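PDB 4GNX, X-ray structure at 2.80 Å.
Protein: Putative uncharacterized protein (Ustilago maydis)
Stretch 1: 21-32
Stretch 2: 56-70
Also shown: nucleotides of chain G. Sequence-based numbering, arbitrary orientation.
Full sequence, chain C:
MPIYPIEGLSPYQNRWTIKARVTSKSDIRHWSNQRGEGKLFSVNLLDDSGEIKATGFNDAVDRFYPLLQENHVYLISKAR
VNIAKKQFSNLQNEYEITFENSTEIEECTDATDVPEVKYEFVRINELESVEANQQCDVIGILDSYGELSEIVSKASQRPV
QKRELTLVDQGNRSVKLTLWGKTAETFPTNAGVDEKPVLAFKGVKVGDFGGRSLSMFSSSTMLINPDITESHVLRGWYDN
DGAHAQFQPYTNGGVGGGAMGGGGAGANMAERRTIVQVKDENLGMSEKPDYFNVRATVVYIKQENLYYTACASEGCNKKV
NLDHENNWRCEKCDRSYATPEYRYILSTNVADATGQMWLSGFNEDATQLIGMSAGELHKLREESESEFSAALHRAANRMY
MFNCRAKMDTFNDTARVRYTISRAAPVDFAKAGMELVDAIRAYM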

# COMPACT_ATOMS: atom_id res chain seq x y z
N ARG C 21 7.57 5.63 31.99
CA ARG C 21 6.46 4.71 32.26
C ARG C 21 6.17 3.79 31.10
O ARG C 21 6.25 4.20 29.95
CB ARG C 21 5.19 5.38 32.81
CG ARG C 21 4.24 5.97 31.79
CD ARG C 21 2.79 6.00 32.28
NE ARG C 21 2.60 6.22 33.72
CZ ARG C 21 2.82 7.36 34.36
NH1 ARG C 21 3.29 8.42 33.71
NH2 ARG C 21 2.59 7.44 35.67
N VAL C 22 5.87 2.54 31.42
CA VAL C 22 5.52 1.54 30.42
C VAL C 22 4.13 1.84 29.91
O VAL C 22 3.17 1.78 30.67
CB VAL C 22 5.52 0.11 30.99
CG1 VAL C 22 5.15 -0.86 29.89
CG2 VAL C 22 6.87 -0.24 31.60
N THR C 23 4.02 2.16 28.63
CA THR C 23 2.73 2.43 28.04
C THR C 23 2.11 1.17 27.45
O THR C 23 0.89 1.06 27.42
CB THR C 23 2.82 3.46 26.94
OG1 THR C 23 3.71 2.95 25.94
CG2 THR C 23 3.35 4.75 27.50
N SER C 24 2.93 0.24 26.96
CA SER C 24 2.41 -1.05 26.48
C SER C 24 3.47 -2.12 26.52
O SER C 24 4.67 -1.85 26.47
CB SER C 24 1.90 -0.94 25.06
OG SER C 24 3.00 -0.87 24.17
N LYS C 25 3.01 -3.36 26.54
CA LYS C 25 3.86 -4.51 26.73
C LYS C 25 3.38 -5.63 25.84
O LYS C 25 2.19 -5.89 25.74
CB LYS C 25 3.82 -4.93 28.21
CG LYS C 25 4.64 -6.18 28.57
CD LYS C 25 4.99 -6.24 30.06
CE LYS C 25 4.07 -7.17 30.85
NZ LYS C 25 4.72 -7.78 32.05
N SER C 26 4.30 -6.29 25.16
CA SER C 26 3.93 -7.36 24.26
C SER C 26 3.67 -8.60 25.08
O SER C 26 4.08 -8.68 26.23
CB SER C 26 5.08 -7.63 23.32
OG SER C 26 6.10 -8.30 24.04
N ASP C 27 3.00 -9.58 24.48
CA ASP C 27 3.06 -10.95 24.98
C ASP C 27 4.48 -11.50 24.82
O ASP C 27 5.38 -10.83 24.26
CB ASP C 27 2.06 -11.84 24.26
CG ASP C 27 0.62 -11.52 24.64
OD1 ASP C 27 0.44 -10.65 25.52
OD2 ASP C 27 -0.33 -12.12 24.06
N ILE C 28 4.70 -12.70 25.33
CA ILE C 28 5.97 -13.36 25.12
C ILE C 28 5.92 -14.10 23.79
O ILE C 28 5.05 -14.93 23.56
CB ILE C 28 6.32 -14.26 26.31
CG1 ILE C 28 6.62 -13.38 27.53
CG2 ILE C 28 7.51 -15.14 25.98
CD1 ILE C 28 6.59 -14.11 28.85
N ARG C 29 6.86 -13.77 22.91
CA ARG C 29 6.88 -14.36 21.60
C ARG C 29 7.91 -15.50 21.55
O ARG C 29 9.03 -15.35 22.03
CB ARG C 29 7.18 -13.28 20.56
CG ARG C 29 6.89 -13.69 19.13
CD ARG C 29 6.81 -12.52 18.15
NE ARG C 29 6.70 -13.00 16.77
CZ ARG C 29 5.57 -13.40 16.19
NH1 ARG C 29 4.43 -13.36 16.86
NH2 ARG C 29 5.58 -13.83 14.94
N HIS C 30 7.49 -16.64 20.97
CA HIS C 30 8.35 -17.81 20.69
C HIS C 30 8.59 -18.01 19.23
O HIS C 30 7.76 -17.63 18.41
CB HIS C 30 7.70 -19.09 21.18
CG HIS C 30 7.64 -19.21 22.67
ND1 HIS C 30 8.70 -19.60 23.40
CD2 HIS C 30 6.60 -18.98 23.57
CE1 HIS C 30 8.36 -19.61 24.70
NE2 HIS C 30 7.07 -19.23 24.80
N TRP C 31 9.70 -18.65 18.88
CA TRP C 31 9.93 -18.99 17.48
C TRP C 31 10.82 -20.18 17.31
O TRP C 31 11.31 -20.76 18.28
CB TRP C 31 10.49 -17.78 16.72
CG TRP C 31 11.97 -17.58 16.91
CD1 TRP C 31 13.00 -18.13 16.16
CD2 TRP C 31 12.64 -16.76 17.93
NE1 TRP C 31 14.22 -17.72 16.63
CE2 TRP C 31 14.08 -16.90 17.69
CE3 TRP C 31 12.20 -15.95 18.97
CZ2 TRP C 31 15.02 -16.25 18.48
CZ3 TRP C 31 13.17 -15.30 19.75
CH2 TRP C 31 14.54 -15.45 19.51
N SER C 32 10.99 -20.55 16.04
CA SER C 32 12.02 -21.48 15.57
C SER C 32 12.33 -21.21 14.10
O SER C 32 11.48 -20.71 13.36
CB SER C 32 11.59 -22.94 15.75
OG SER C 32 12.50 -23.80 15.08
N GLY C 56 13.46 -7.48 25.37
CA GLY C 56 14.28 -8.45 26.06
C GLY C 56 14.23 -9.76 25.32
O GLY C 56 13.15 -10.17 24.88
N PHE C 57 15.39 -10.41 25.20
CA PHE C 57 15.50 -11.72 24.57
C PHE C 57 15.86 -12.81 25.58
O PHE C 57 16.56 -12.56 26.57
CB PHE C 57 16.55 -11.68 23.48
CG PHE C 57 16.15 -10.89 22.26
CD1 PHE C 57 15.46 -11.50 21.22
CD2 PHE C 57 16.50 -9.55 22.14
CE1 PHE C 57 15.10 -10.79 20.08
CE2 PHE C 57 16.14 -8.83 21.00
CZ PHE C 57 15.45 -9.46 19.97
N ASN C 58 15.39 -14.02 25.30
CA ASN C 58 15.65 -15.22 26.11
C ASN C 58 15.69 -15.02 27.63
O ASN C 58 14.64 -14.89 28.27
CB ASN C 58 16.88 -15.94 25.58
CG ASN C 58 16.84 -16.05 24.07
OD1 ASN C 58 15.82 -16.43 23.48
ND2 ASN C 58 17.95 -15.70 23.42
N ASP C 59 16.89 -14.97 28.21
CA ASP C 59 17.01 -14.83 29.67
C ASP C 59 16.49 -13.49 30.24
O ASP C 59 15.99 -13.43 31.38
CB ASP C 59 18.44 -15.16 30.12
CG ASP C 59 18.76 -16.64 29.97
OD1 ASP C 59 19.71 -17.14 30.63
OD2 ASP C 59 18.06 -17.33 29.19
N ALA C 60 16.56 -12.44 29.45
CA ALA C 60 16.01 -11.15 29.84
C ALA C 60 14.49 -11.19 30.09
O ALA C 60 13.97 -10.38 30.88
CB ALA C 60 16.35 -10.09 28.80
N VAL C 61 13.79 -12.12 29.44
CA VAL C 61 12.35 -12.28 29.63
C VAL C 61 12.08 -12.75 31.05
O VAL C 61 11.23 -12.20 31.75
CB VAL C 61 11.72 -13.30 28.67
CG1 VAL C 61 10.22 -13.40 28.91
CG2 VAL C 61 11.99 -12.91 27.23
N ASP C 62 12.82 -13.78 31.46
CA ASP C 62 12.66 -14.34 32.79
C ASP C 62 12.92 -13.28 33.84
O ASP C 62 12.20 -13.19 34.84
CB ASP C 62 13.64 -15.49 32.97
CG ASP C 62 13.48 -16.58 31.91
OD1 ASP C 62 12.40 -17.23 31.86
OD2 ASP C 62 14.43 -16.79 31.13
N ARG C 63 13.93 -12.47 33.58
CA ARG C 63 14.35 -11.46 34.52
C ARG C 63 13.40 -10.27 34.60
O ARG C 63 13.12 -9.78 35.70
CB ARG C 63 15.77 -11.00 34.19
CG ARG C 63 16.81 -12.09 34.42
CD ARG C 63 18.23 -11.62 34.16
NE ARG C 63 18.63 -10.49 34.99
CZ ARG C 63 19.15 -9.35 34.52
NH1 ARG C 63 19.36 -9.20 33.21
NH2 ARG C 63 19.49 -8.37 35.36
N PHE C 64 12.88 -9.82 33.47
CA PHE C 64 12.15 -8.55 33.47
C PHE C 64 10.67 -8.57 33.09
O PHE C 64 9.95 -7.63 33.44
CB PHE C 64 12.89 -7.53 32.62
CG PHE C 64 14.33 -7.37 33.01
CD1 PHE C 64 14.68 -7.00 34.31
CD2 PHE C 64 15.34 -7.61 32.09
CE1 PHE C 64 16.01 -6.87 34.68
CE2 PHE C 64 16.67 -7.46 32.46
CZ PHE C 64 17.00 -7.09 33.75
N TYR C 65 10.23 -9.62 32.40
CA TYR C 65 8.83 -9.67 31.99
C TYR C 65 7.92 -9.53 33.20
O TYR C 65 7.02 -8.68 33.19
CB TYR C 65 8.47 -10.92 31.18
CG TYR C 65 7.05 -10.86 30.66
CD1 TYR C 65 6.75 -10.18 29.48
CD2 TYR C 65 6.00 -11.44 31.37
CE1 TYR C 65 5.45 -10.11 29.00
CE2 TYR C 65 4.69 -11.37 30.90
CZ TYR C 65 4.42 -10.70 29.72
OH TYR C 65 3.13 -10.62 29.24
N PRO C 66 8.15 -10.34 34.26
CA PRO C 66 7.30 -10.20 35.44
C PRO C 66 7.44 -8.81 36.04
O PRO C 66 6.46 -8.24 36.49
CB PRO C 66 7.87 -11.25 36.40
CG PRO C 66 8.57 -12.23 35.53
CD PRO C 66 9.15 -11.41 34.44
N LEU C 67 8.65 -8.27 35.99
CA LEU C 67 8.98 -7.02 36.66
C LEU C 67 8.33 -5.76 36.10
O LEU C 67 8.12 -4.79 36.83
CB LEU C 67 10.51 -6.86 36.67
CG LEU C 67 11.20 -5.69 37.38
CD1 LEU C 67 10.74 -5.55 38.83
CD2 LEU C 67 12.70 -5.88 37.31
N LEU C 68 8.01 -5.75 34.81
CA LEU C 68 7.52 -4.53 34.18
C LEU C 68 6.02 -4.59 33.92
O LEU C 68 5.54 -5.52 33.27
CB LEU C 68 8.28 -4.24 32.88
CG LEU C 68 9.78 -3.91 32.93
CD1 LEU C 68 10.39 -4.11 31.56
CD2 LEU C 68 10.01 -2.49 33.43
N GLN C 69 5.29 -3.60 34.41
CA GLN C 69 3.83 -3.62 34.32
C GLN C 69 3.30 -2.31 33.78
O GLN C 69 3.77 -1.24 34.17
CB GLN C 69 3.22 -3.94 35.69
CG GLN C 69 3.47 -5.37 36.15
CD GLN C 69 3.01 -5.60 37.58
OE1 GLN C 69 2.35 -4.74 38.19
NE2 GLN C 69 3.35 -6.77 38.13
N GLU C 70 2.32 -2.38 32.88
CA GLU C 70 1.82 -1.18 32.20
C GLU C 70 1.36 -0.05 33.12
O GLU C 70 0.77 -0.27 34.17
CB GLU C 70 0.78 -1.47 31.10
CG GLU C 70 0.31 -2.91 30.94
CD GLU C 70 -0.17 -3.22 29.52
OE1 GLU C 70 0.63 -3.08 28.56
OE2 GLU C 70 -1.36 -3.60 29.35
P DT G 4 8.19 -14.35 13.06
OP1 DT G 4 7.19 -15.40 13.39
OP2 DT G 4 8.95 -14.44 11.79
O5' DT G 4 7.48 -12.92 13.18
C5' DT G 4 7.30 -12.05 12.04
C4' DT G 4 5.84 -11.73 11.85
O4' DT G 4 5.16 -11.84 13.13
C3' DT G 4 5.53 -10.32 11.33
O3' DT G 4 4.45 -10.36 10.37
C2' DT G 4 5.06 -9.59 12.58
C1' DT G 4 4.32 -10.71 13.27
N1 DT G 4 4.04 -10.51 14.71
C2 DT G 4 2.77 -10.81 15.17
O2 DT G 4 1.88 -11.25 14.45
N3 DT G 4 2.57 -10.58 16.51
C4 DT G 4 3.50 -10.08 17.41
O4 DT G 4 3.17 -9.93 18.59
C5 DT G 4 4.80 -9.79 16.86
C7 DT G 4 5.86 -9.24 17.77
C6 DT G 4 5.00 -10.01 15.56
P DT G 2 20.63 -9.92 13.92
OP1 DT G 2 21.03 -10.22 12.52
OP2 DT G 2 19.82 -8.70 14.20
O5' DT G 2 19.85 -11.21 14.45
C5' DT G 2 18.65 -11.08 15.25
C4' DT G 2 18.04 -12.44 15.49
O4' DT G 2 18.66 -13.07 16.64
C3' DT G 2 16.54 -12.42 15.77
O3' DT G 2 15.93 -13.57 15.19
C2' DT G 2 16.47 -12.45 17.28
C1' DT G 2 17.73 -13.19 17.71
N1 DT G 2 18.37 -12.64 18.92
C2 DT G 2 18.62 -13.49 19.98
O2 DT G 2 18.34 -14.68 19.96
N3 DT G 2 19.20 -12.89 21.07
C4 DT G 2 19.55 -11.56 21.20
O4 DT G 2 20.08 -11.16 22.24
C5 DT G 2 19.26 -10.72 20.06
C7 DT G 2 19.60 -9.27 20.11
C6 DT G 2 18.68 -11.30 18.99
P DT G 3 14.90 -13.40 13.98
OP1 DT G 3 14.87 -14.72 13.29
OP2 DT G 3 15.16 -12.17 13.20
O5' DT G 3 13.51 -13.23 14.73
C5' DT G 3 12.79 -14.39 15.17
C4' DT G 3 11.34 -14.04 15.42
O4' DT G 3 11.29 -12.86 16.25
C3' DT G 3 10.54 -13.72 14.16
O3' DT G 3 9.27 -14.37 14.25
C2' DT G 3 10.39 -12.20 14.21
C1' DT G 3 10.36 -11.95 15.70
N1 DT G 3 10.74 -10.60 16.13
C2 DT G 3 9.74 -9.74 16.54
O2 DT G 3 8.56 -10.06 16.55
N3 DT G 3 10.18 -8.50 16.93
C4 DT G 3 11.48 -8.04 16.96
O4 DT G 3 11.72 -6.90 17.35
C5 DT G 3 12.48 -8.99 16.52
C7 DT G 3 13.92 -8.59 16.52
C6 DT G 3 12.07 -10.21 16.13

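The apolar centre of the contact is the ring of Tyr65, which is covered on both faces by side chains of the first stretch. Ile28 CD1 lies 3.7 Å from the Tyr65 ring centroid and 11° off the normal, a CH-pi placement; the same methyl reaches Val61 CG1 at 3.7 Å, so one methyl touches both Val61 and the Tyr65 ring. On the opposite face, Lys25 CE stands 4.0 Å from the Tyr65 centroid, 26° off the normal. Lys25 NZ is better centred, 3.7 Å from the Tyr65 ring centroid and 8° off the normal, which meets the geometry of a cation-pi interaction. At the ring edge, Ser26 O approaches Tyr65 CE1 to 3.4 Å. A separate apolar contact, Val22 CG2 to Leu68 CD2, is a looser 4.3 Å.

The lysine also carries the contact from apolar to polar. Its ammonium group donates two hydrogen bonds, Lys25 NZ to Tyr65 O and Lys25 NZ to Leu68 O, each 2.7 Å, so one charged group ties together the backbone carbonyls of Tyr65 and Leu68.

Farther out, the CA-to-CB bond of Glu70 points sideways, but its carboxylate comes close to the first stretch: Glu70 OE1 is 3.4 Å from Ser24 CA and 3.1 Å from Lys25 N, though the geometry leaves hydrogen bonding in the latter pair open.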